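Local coordinates for cell division control protein Cdc48 (Mycobacterium smegmatis, PDB 5E7P) that probably binds and hydrolyses ATP through two AAA modules in one chain, both of which hold ADP in this structure, at residues G142-L147 and L177-A182; T65-A70 and G136-V141; E351-V356 and A379-D384; G320-I325 and A362-S367. One frame throughout, in Å; residues are numbered along the deposited sequence.

Contact 1 (G142-L147 and L177-A182)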
# COMPACT_ATOMS: atom_id res chain seq x y z
N GLY A 142 -9.82 -1.23 -23.56
CA GLY A 142 -10.55 -0.35 -24.44
C GLY A 142 -10.50 1.11 -24.02
O GLY A 142 -10.89 2.00 -24.77
N ASP A 143 -10.00 1.36 -22.81
CA ASP A 143 -9.91 2.72 -22.28
C ASP A 143 -8.90 3.57 -23.03
O ASP A 143 -7.91 3.07 -23.55
CB ASP A 143 -9.54 2.69 -20.79
CG ASP A 143 -10.72 2.38 -19.90
OD1 ASP A 143 -11.68 1.74 -20.38
OD2 ASP A 143 -10.69 2.77 -18.71
N THR A 144 -9.16 4.87 -23.06
CA THR A 144 -8.18 5.83 -23.56
C THR A 144 -7.53 6.53 -22.37
O THR A 144 -8.19 7.26 -21.63
CB THR A 144 -8.82 6.88 -24.48
OG1 THR A 144 -9.27 6.25 -25.68
CG2 THR A 144 -7.82 7.96 -24.84
N VAL A 145 -6.23 6.30 -22.19
CA VAL A 145 -5.49 6.94 -21.10
C VAL A 145 -4.51 7.98 -21.63
O VAL A 145 -4.00 7.86 -22.74
CB VAL A 145 -4.73 5.91 -20.25
CG1 VAL A 145 -5.70 5.10 -19.41
CG2 VAL A 145 -3.88 5.01 -21.13
N SER A 146 -4.26 8.99 -20.81
CA SER A 146 -3.30 10.03 -21.16
C SER A 146 -2.12 10.00 -20.19
O SER A 146 -2.31 9.96 -18.98
CB SER A 146 -3.97 11.40 -21.12
OG SER A 146 -4.63 11.60 -19.88
N LEU A 147 -0.91 10.01 -20.74
CA LEU A 147 0.29 10.01 -19.91
C LEU A 147 0.49 11.37 -19.26
O LEU A 147 1.02 11.47 -18.15
CB LEU A 147 1.53 9.66 -20.74
CG LEU A 147 1.55 8.29 -21.42
CD1 LEU A 147 2.91 8.03 -22.05
CD2 LEU A 147 1.19 7.19 -20.44
N LEU A 177 -2.32 10.35 -26.24
CA LEU A 177 -3.40 9.48 -25.79
C LEU A 177 -3.20 8.05 -26.29
O LEU A 177 -3.02 7.82 -27.49
CB LEU A 177 -4.76 10.02 -26.24
CG LEU A 177 -5.49 10.96 -25.29
CD1 LEU A 177 -4.64 12.16 -24.90
CD2 LEU A 177 -6.80 11.43 -25.90
N LEU A 178 -3.22 7.10 -25.37
CA LEU A 178 -3.03 5.70 -25.70
C LEU A 178 -4.33 4.94 -25.45
O LEU A 178 -5.27 5.47 -24.87
CB LEU A 178 -1.93 5.10 -24.83
CG LEU A 178 -0.61 5.88 -24.77
CD1 LEU A 178 0.30 5.29 -23.71
CD2 LEU A 178 0.07 5.89 -26.13
N THR A 179 -4.38 3.69 -25.92
CA THR A 179 -5.51 2.82 -25.63
C THR A 179 -5.05 1.53 -24.98
O THR A 179 -3.98 1.02 -25.28
CB THR A 179 -6.34 2.50 -26.90
OG1 THR A 179 -5.49 1.92 -27.90
CG2 THR A 179 -6.99 3.75 -27.45
N VAL A 180 -5.86 1.01 -24.06
CA VAL A 180 -5.54 -0.22 -23.36
C VAL A 180 -6.08 -1.42 -24.14
O VAL A 180 -7.29 -1.62 -24.22
CB VAL A 180 -6.13 -0.23 -21.94
CG1 VAL A 180 -5.76 -1.50 -21.21
CG2 VAL A 180 -5.67 1.00 -21.17
N THR A 181 -5.18 -2.21 -24.71
CA THR A 181 -5.57 -3.35 -25.53
C THR A 181 -5.70 -4.63 -24.71
O THR A 181 -6.33 -5.59 -25.16
CB THR A 181 -4.58 -3.59 -26.68
OG1 THR A 181 -3.39 -4.20 -26.17
CG2 THR A 181 -4.23 -2.28 -27.36
N ALA A 182 -5.11 -4.63 -23.52
CA ALA A 182 -5.14 -5.81 -22.66
C ALA A 182 -4.74 -5.49 -21.22
O ALA A 182 -3.89 -4.64 -20.97
CB ALA A 182 -4.24 -6.90 -23.22
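Val145 and Leu178 face each other as an antiparallel hydrogen-bonded pair, Val145 O accepting Leu178 N at 2.8 Å and Val145 N reaching Leu178 O at 3.0 Å. The second bond is the more bent, its donor standing above the carbonyl plane. Thr144 and Thr179 form the non-hydrogen-bonded pair beside it. The short strand axes make an angle of 136°, well off exact antiparallel. Beyond Thr179, Val180 holds two successive residues: its N binds Asp143 O at 3.0 Å, while its O takes the N-H of Gly142. Glycine suits that spot, because its phi is positive (98°) and a CB there would be jammed against the carbonyl O of Val141.

Side chains alternate between the two faces. With Thr144 and Thr179 lies Leu177: Thr144 CG2, anti to its own backbone N, comes within 3.8 Å of Leu177 CD2, and Thr144 OG1 looks onto Thr179 CG2. Beta-branched residues fit such an extended backbone. On the face of Val145 and Leu178, Val145 CG2 lies 4.2 Å from Leu178 CB, and Leu147, just past the strand, brings CD2 to 3.9 Å from Leu178 CD1.

Strand 144-146 is the outermost member of its sheet, and strand 112-116 pairs with the other edge of 177-184, where Thr181 and Ala182 form a classic beta bulge opposite Thr114. Met139 of strand 138-140 packs on Val145 and Val180, and Asn91 of helix 86-92 accepts the N-H of Thr144.

Contact 2 (T65-A70 and G136-V141)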
# COMPACT_ATOMS: atom_id res chain seq x y z
N THR A 65 -18.31 -0.10 -20.31
CA THR A 65 -17.93 -0.14 -18.90
C THR A 65 -16.48 0.29 -18.72
O THR A 65 -15.57 -0.26 -19.34
CB THR A 65 -18.11 -1.55 -18.30
OG1 THR A 65 -19.50 -1.90 -18.30
CG2 THR A 65 -17.59 -1.59 -16.87
N THR A 66 -16.27 1.29 -17.88
CA THR A 66 -14.92 1.76 -17.56
C THR A 66 -14.77 1.91 -16.05
O THR A 66 -15.66 1.52 -15.29
CB THR A 66 -14.59 3.09 -18.26
OG1 THR A 66 -13.19 3.36 -18.16
CG2 THR A 66 -15.37 4.24 -17.63
N ALA A 67 -13.64 2.46 -15.62
CA ALA A 67 -13.42 2.70 -14.20
C ALA A 67 -12.62 3.98 -13.96
O ALA A 67 -11.79 4.37 -14.78
CB ALA A 67 -12.72 1.51 -13.57
N ALA A 68 -12.90 4.64 -12.84
CA ALA A 68 -12.18 5.84 -12.47
C ALA A 68 -12.03 5.93 -10.96
O ALA A 68 -12.67 5.18 -10.22
CB ALA A 68 -12.88 7.07 -13.02
N VAL A 69 -11.19 6.86 -10.50
CA VAL A 69 -10.97 7.07 -9.08
C VAL A 69 -11.98 8.08 -8.54
O VAL A 69 -12.12 9.18 -9.09
CB VAL A 69 -9.54 7.56 -8.80
CG1 VAL A 69 -9.35 7.88 -7.32
CG2 VAL A 69 -8.53 6.53 -9.27
N ALA A 70 -12.67 7.72 -7.46
CA ALA A 70 -13.65 8.62 -6.87
C ALA A 70 -12.99 9.75 -6.10
O ALA A 70 -12.33 9.53 -5.09
CB ALA A 70 -14.61 7.86 -5.98
N GLY A 136 -0.32 3.80 -10.25
CA GLY A 136 -1.47 3.99 -9.37
C GLY A 136 -2.80 4.14 -10.09
O GLY A 136 -3.85 3.99 -9.47
N LYS A 137 -2.76 4.42 -11.39
CA LYS A 137 -3.99 4.65 -12.15
C LYS A 137 -4.70 3.35 -12.52
O LYS A 137 -4.07 2.32 -12.71
CB LYS A 137 -3.69 5.48 -13.40
CG LYS A 137 -3.15 6.87 -13.09
CD LYS A 137 -3.19 7.77 -14.31
CE LYS A 137 -2.77 9.19 -13.95
NZ LYS A 137 -2.90 10.12 -15.10
N VAL A 138 -6.03 3.42 -12.62
CA VAL A 138 -6.84 2.26 -12.98
C VAL A 138 -6.98 2.09 -14.49
O VAL A 138 -7.12 3.06 -15.23
CB VAL A 138 -8.24 2.31 -12.34
CG1 VAL A 138 -8.15 2.10 -10.84
CG2 VAL A 138 -8.94 3.62 -12.67
N MET A 139 -6.93 0.84 -14.93
CA MET A 139 -6.99 0.53 -16.35
C MET A 139 -8.11 -0.45 -16.64
O MET A 139 -8.43 -1.32 -15.83
CB MET A 139 -5.65 -0.07 -16.82
CG MET A 139 -4.44 0.80 -16.54
SD MET A 139 -4.40 2.30 -17.54
CE MET A 139 -3.19 3.27 -16.64
N THR A 140 -8.72 -0.30 -17.82
CA THR A 140 -9.73 -1.23 -18.30
C THR A 140 -9.53 -1.37 -19.80
O THR A 140 -9.18 -0.40 -20.47
CB THR A 140 -11.16 -0.70 -18.03
OG1 THR A 140 -11.28 -0.32 -16.65
CG2 THR A 140 -12.20 -1.77 -18.35
N VAL A 141 -9.72 -2.58 -20.32
CA VAL A 141 -9.52 -2.82 -21.75
C VAL A 141 -10.42 -1.92 -22.59
O VAL A 141 -11.62 -1.85 -22.36
CB VAL A 141 -9.75 -4.30 -22.12
CG1 VAL A 141 -9.77 -4.48 -23.63
CG2 VAL A 141 -8.69 -5.18 -21.48
O HOH W 1 -10.70 2.39 -16.17
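Strand 138-140, at the edge of a small three-stranded sheet, turns Val138 and Thr140 onto strand 65-72 of the CDC48 N-terminal region. The two strands run almost exactly antiparallel (176°), yet their axes stay 6.5 Å apart, so side chains and a water fill the interval where paired strands would have backbone bonds. Val138 CG2 lies 3.6 Å from Ala67 O and also approaches Ala68 CA. The same methyl reaches the side chains of Ala67 and Val69, the latter through Val69 CG2 at 4.5 Å.

Such a layered meeting fits the bilobal N domain of Cdc48 relatives, in which a double-psi barrel rests on a second, smaller beta lobe. Ala67, the residue turned toward strand 138-140, is small enough to leave room for the water and for Val138. Toward the other end, threonine suits position 140 by offering a methyl for packing and a hydroxyl for the water. Thr140 CG2, anti to the backbone N (chi1 -51° for OG1), sits 3.8 Å from Thr65 O, whereas Thr140 OG1 donates to the water at 2.8 Å. That water in turn donates to Ala67 O at 2.7 Å and receives a weak bond from Thr66 OG1. Thr140 OG1 has a further weak bond to Thr188 OG1.

Contact 3 (E351-V356 and A379-D384)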
# COMPACT_ATOMS: atom_id res chain seq x y z
N GLU A 351 19.26 -21.36 -10.44
CA GLU A 351 20.20 -20.38 -10.97
C GLU A 351 20.59 -19.35 -9.92
O GLU A 351 21.77 -19.03 -9.77
CB GLU A 351 19.63 -19.69 -12.22
CG GLU A 351 19.69 -20.54 -13.47
CD GLU A 351 21.12 -20.91 -13.86
OE1 GLU A 351 21.98 -20.01 -13.92
OE2 GLU A 351 21.38 -22.11 -14.09
N LEU A 352 19.60 -18.82 -9.20
CA LEU A 352 19.84 -17.87 -8.12
C LEU A 352 20.71 -18.50 -7.04
O LEU A 352 21.65 -17.87 -6.55
CB LEU A 352 18.52 -17.40 -7.50
CG LEU A 352 17.53 -16.61 -8.35
CD1 LEU A 352 16.36 -16.13 -7.50
CD2 LEU A 352 18.21 -15.44 -9.05
N ARG A 353 20.39 -19.73 -6.67
CA ARG A 353 21.14 -20.47 -5.66
C ARG A 353 22.60 -20.63 -6.08
O ARG A 353 23.52 -20.53 -5.26
CB ARG A 353 20.49 -21.84 -5.43
CG ARG A 353 20.96 -22.55 -4.18
CD ARG A 353 20.16 -23.82 -3.92
NE ARG A 353 18.73 -23.55 -3.79
CZ ARG A 353 17.80 -23.96 -4.64
NH1 ARG A 353 18.15 -24.68 -5.71
NH2 ARG A 353 16.52 -23.66 -4.43
N LYS A 354 22.81 -20.87 -7.37
CA LYS A 354 24.15 -20.95 -7.94
C LYS A 354 24.88 -19.62 -7.81
O LYS A 354 26.08 -19.58 -7.56
CB LYS A 354 24.06 -21.37 -9.41
CG LYS A 354 25.32 -21.12 -10.23
CD LYS A 354 25.08 -21.42 -11.70
CE LYS A 354 26.22 -20.90 -12.56
NZ LYS A 354 27.53 -21.53 -12.21
N ALA A 355 24.14 -18.53 -7.98
CA ALA A 355 24.71 -17.19 -7.86
C ALA A 355 25.13 -16.88 -6.43
O ALA A 355 26.22 -16.37 -6.19
CB ALA A 355 23.74 -16.14 -8.38
N VAL A 356 24.25 -17.18 -5.47
CA VAL A 356 24.50 -16.90 -4.06
C VAL A 356 25.73 -17.65 -3.54
O VAL A 356 26.47 -17.15 -2.70
CB VAL A 356 23.26 -17.24 -3.21
CG1 VAL A 356 23.55 -17.04 -1.73
CG2 VAL A 356 22.08 -16.39 -3.64
N ALA A 379 14.85 -18.54 2.01
CA ALA A 379 15.49 -19.72 2.55
C ALA A 379 16.99 -19.44 2.66
O ALA A 379 17.50 -18.58 1.93
CB ALA A 379 15.23 -20.92 1.65
N PRO A 380 17.69 -20.15 3.56
CA PRO A 380 19.12 -19.94 3.77
C PRO A 380 19.97 -20.03 2.50
O PRO A 380 21.02 -19.39 2.43
CB PRO A 380 19.50 -21.08 4.72
CG PRO A 380 18.26 -21.35 5.48
CD PRO A 380 17.13 -21.12 4.52
N GLU A 381 19.51 -20.80 1.51
CA GLU A 381 20.29 -21.02 0.30
C GLU A 381 20.22 -19.86 -0.69
O GLU A 381 21.13 -19.67 -1.49
CB GLU A 381 19.87 -22.33 -0.39
CG GLU A 381 20.06 -23.58 0.46
CD GLU A 381 18.91 -23.81 1.43
OE1 GLU A 381 17.77 -23.42 1.11
OE2 GLU A 381 19.16 -24.37 2.52
N VAL A 382 19.14 -19.10 -0.64
CA VAL A 382 18.99 -17.94 -1.52
C VAL A 382 19.00 -16.64 -0.71
O VAL A 382 20.06 -16.05 -0.51
CB VAL A 382 17.71 -18.03 -2.37
CG1 VAL A 382 17.72 -16.97 -3.46
CG2 VAL A 382 17.58 -19.41 -2.98
N CYS A 383 17.83 -16.20 -0.25
CA CYS A 383 17.76 -15.04 0.63
C CYS A 383 17.66 -15.47 2.09
O CYS A 383 16.60 -15.85 2.57
CB CYS A 383 16.58 -14.14 0.27
SG CYS A 383 16.74 -13.31 -1.33
N ASP A 384 18.79 -15.39 2.79
CA ASP A 384 18.87 -15.87 4.16
C ASP A 384 18.36 -14.84 5.16
O ASP A 384 18.08 -15.16 6.31
CB ASP A 384 20.31 -16.26 4.50
CG ASP A 384 21.24 -15.06 4.56
OD1 ASP A 384 21.74 -14.64 3.49
OD2 ASP A 384 21.47 -14.55 5.67
O HOH W 2 23.36 -21.06 -2.67
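Arg353 lays the aliphatic part of its side chain beside Glu381, the two chains running next to each other and pointing the same way. CG, CD and NE of Arg353 all approach the CB methylene of Glu381, which meets the guanidinium at its edge, 3.8 Å from Arg353 NE. A bend at chi3 (-58°) sets NE in that position. The charged ends do not touch: Arg353 NE and Glu381 OE1 stay 5.0 Å apart, and the guanidinium and carboxylate planes are turned 57° from each other.

One turn further along the helix, Val356 sets its two methyls against backbone oxygens, CG1 at 3.6 Å from Glu381 O and CG2 at 3.7 Å from Val382 O. Leu352 CB meets Val382 CG1 at 4.1 Å, and the buried Val382 fills the angle between the helix and Phe363 of strand 361-366. Leu352, Val356 and Val382 all rest on Phe363, which explains why this side is apolar while Arg353 and Glu381 occupy the outer one.

The segment 379-384 has no regular structure, but a type I turn from Ala379 to Val382, closed by the bond from Val382 N to Ala379 O, presents the Glu381 carbonyl to the helix. A water donates to that oxygen at 2.9 Å and to Arg353 O, in the last turn of the helix, at 2.6 Å, linking the two backbones. The separation of the opposite charges suggests a modest, long-range attraction, and the contact rests mainly on methyl and methylene groups of Leu352, Val356, Val382 and the Arg353 stem.

Contact 4 (G320-I325 and A362-S367)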
# COMPACT_ATOMS: atom_id res chain seq x y z
N GLY A 320 31.73 -10.98 -10.70
CA GLY A 320 31.35 -10.74 -9.32
C GLY A 320 30.46 -9.52 -9.22
O GLY A 320 30.20 -8.85 -10.22
N GLY A 321 29.99 -9.22 -8.01
CA GLY A 321 29.15 -8.05 -7.81
C GLY A 321 27.77 -8.40 -7.28
O GLY A 321 27.58 -9.42 -6.61
N VAL A 322 26.80 -7.54 -7.58
CA VAL A 322 25.45 -7.71 -7.05
C VAL A 322 24.43 -8.06 -8.13
O VAL A 322 24.28 -7.33 -9.12
CB VAL A 322 24.98 -6.44 -6.31
CG1 VAL A 322 23.58 -6.64 -5.78
CG2 VAL A 322 25.92 -6.11 -5.19
N LEU A 323 23.73 -9.17 -7.94
CA LEU A 323 22.58 -9.51 -8.77
C LEU A 323 21.33 -8.94 -8.12
O LEU A 323 20.98 -9.31 -7.00
CB LEU A 323 22.44 -11.02 -8.95
CG LEU A 323 21.28 -11.49 -9.85
CD1 LEU A 323 21.52 -11.09 -11.31
CD2 LEU A 323 21.07 -12.99 -9.74
N PHE A 324 20.67 -8.02 -8.81
CA PHE A 324 19.50 -7.35 -8.25
C PHE A 324 18.25 -7.57 -9.10
O PHE A 324 18.22 -7.25 -10.29
CB PHE A 324 19.77 -5.85 -8.06
CG PHE A 324 18.55 -5.04 -7.71
CD1 PHE A 324 17.67 -5.47 -6.73
CD2 PHE A 324 18.30 -3.84 -8.36
CE1 PHE A 324 16.55 -4.72 -6.41
CE2 PHE A 324 17.18 -3.09 -8.04
CZ PHE A 324 16.31 -3.52 -7.06
N ILE A 325 17.21 -8.12 -8.47
CA ILE A 325 15.92 -8.28 -9.12
C ILE A 325 14.86 -7.43 -8.42
O ILE A 325 14.43 -7.73 -7.31
CB ILE A 325 15.46 -9.76 -9.15
CG1 ILE A 325 16.48 -10.61 -9.90
CG2 ILE A 325 14.11 -9.88 -9.82
CD1 ILE A 325 16.14 -12.08 -9.95
N ALA A 362 26.76 -11.16 -4.51
CA ALA A 362 25.68 -10.99 -3.55
C ALA A 362 24.34 -10.86 -4.26
O ALA A 362 24.28 -10.37 -5.40
CB ALA A 362 25.94 -9.78 -2.65
N PHE A 363 23.27 -11.28 -3.60
CA PHE A 363 21.94 -11.25 -4.21
C PHE A 363 20.95 -10.42 -3.40
O PHE A 363 20.75 -10.66 -2.21
CB PHE A 363 21.41 -12.68 -4.39
CG PHE A 363 20.01 -12.75 -4.92
CD1 PHE A 363 19.68 -12.22 -6.15
CD2 PHE A 363 19.01 -13.38 -4.19
CE1 PHE A 363 18.39 -12.30 -6.64
CE2 PHE A 363 17.72 -13.47 -4.67
CZ PHE A 363 17.41 -12.92 -5.90
N ILE A 364 20.35 -9.43 -4.06
CA ILE A 364 19.33 -8.60 -3.43
C ILE A 364 18.07 -8.54 -4.28
O ILE A 364 18.14 -8.27 -5.48
CB ILE A 364 19.83 -7.16 -3.20
CG1 ILE A 364 21.09 -7.15 -2.32
CG2 ILE A 364 18.74 -6.32 -2.56
CD1 ILE A 364 21.70 -5.78 -2.17
N ALA A 365 16.93 -8.80 -3.67
CA ALA A 365 15.65 -8.71 -4.36
C ALA A 365 14.66 -7.87 -3.56
O ALA A 365 14.71 -7.84 -2.33
CB ALA A 365 15.09 -10.09 -4.62
N THR A 366 13.75 -7.20 -4.26
CA THR A 366 12.73 -6.40 -3.61
C THR A 366 11.34 -6.98 -3.86
O THR A 366 11.13 -7.74 -4.82
CB THR A 366 12.75 -4.94 -4.07
OG1 THR A 366 12.54 -4.88 -5.49
CG2 THR A 366 14.08 -4.28 -3.72
N SER A 367 10.40 -6.62 -2.99
CA SER A 367 9.01 -7.04 -3.11
C SER A 367 8.22 -6.30 -2.04
O SER A 367 8.61 -6.30 -0.88
CB SER A 367 8.88 -8.55 -2.89
OG SER A 367 7.52 -8.93 -2.86
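Five backbone hydrogen bonds join Gly321-Ile325 to Ala362-Thr366 as parallel strands. Leu323 uses both of its polar groups, N to Ala362 O at 2.9 Å and O to Ile364 N at 3.0 Å; Ile325 repeats this with Ile364 O and Thr366 N. Ala362 N opens the series on Gly321 O, nearly straight at 2.8 Å.

Large apolar residues suit both faces of a strand pair covered by helices. On one face Val322 CG1 meets Ile364 CD1 at 4.2 Å, and the Phe324 ring turns its edge to Thr366, CE1 lying 3.7 Å from Thr366 CG2. On the other, Phe363 CD1 faces Leu323 CD2 at 3.9 Å, while Ile325 CD1 touches the ring edge at Phe363 CE1. Thr366 OG1 binds Asp327 N, tying the two strand ends together.

Helix 276-283 packs on the side of the sheet that carries Val322, Phe324 and Ile364, and the side chain of Thr366 lies about 4 Å from that of the ADP-binding Lys276. The strands form a beta-alpha-beta unit through helix 344-356, part of the P-loop NTPase core; by family topology they probably correspond to the strands that carry Walker B and sensor 1 in AAA modules.

How the contacts relate
Contacts 3 and 4 share one beta-alpha-beta unit: contact 4 pairs its two strands, buried in the sheet, while contact 3 sets a loop against the flank of its helix, next to the sheet. They meet at Phe363, whose CE2 lies 3.7 Å from Val382 CG1. Contacts 1 and 2 form a second cluster, about 34 Å between centres from contact 4. Strands 138-140 and 144-146 follow one another, and Asp143 OD1 makes a probable hydrogen bond with Thr66 OG1. Backbone bonds rule contacts 1 and 4, the former partly exposed at a sheet edge; contacts 2 and 3, both largely buried, join separate elements through side chains and bridging water.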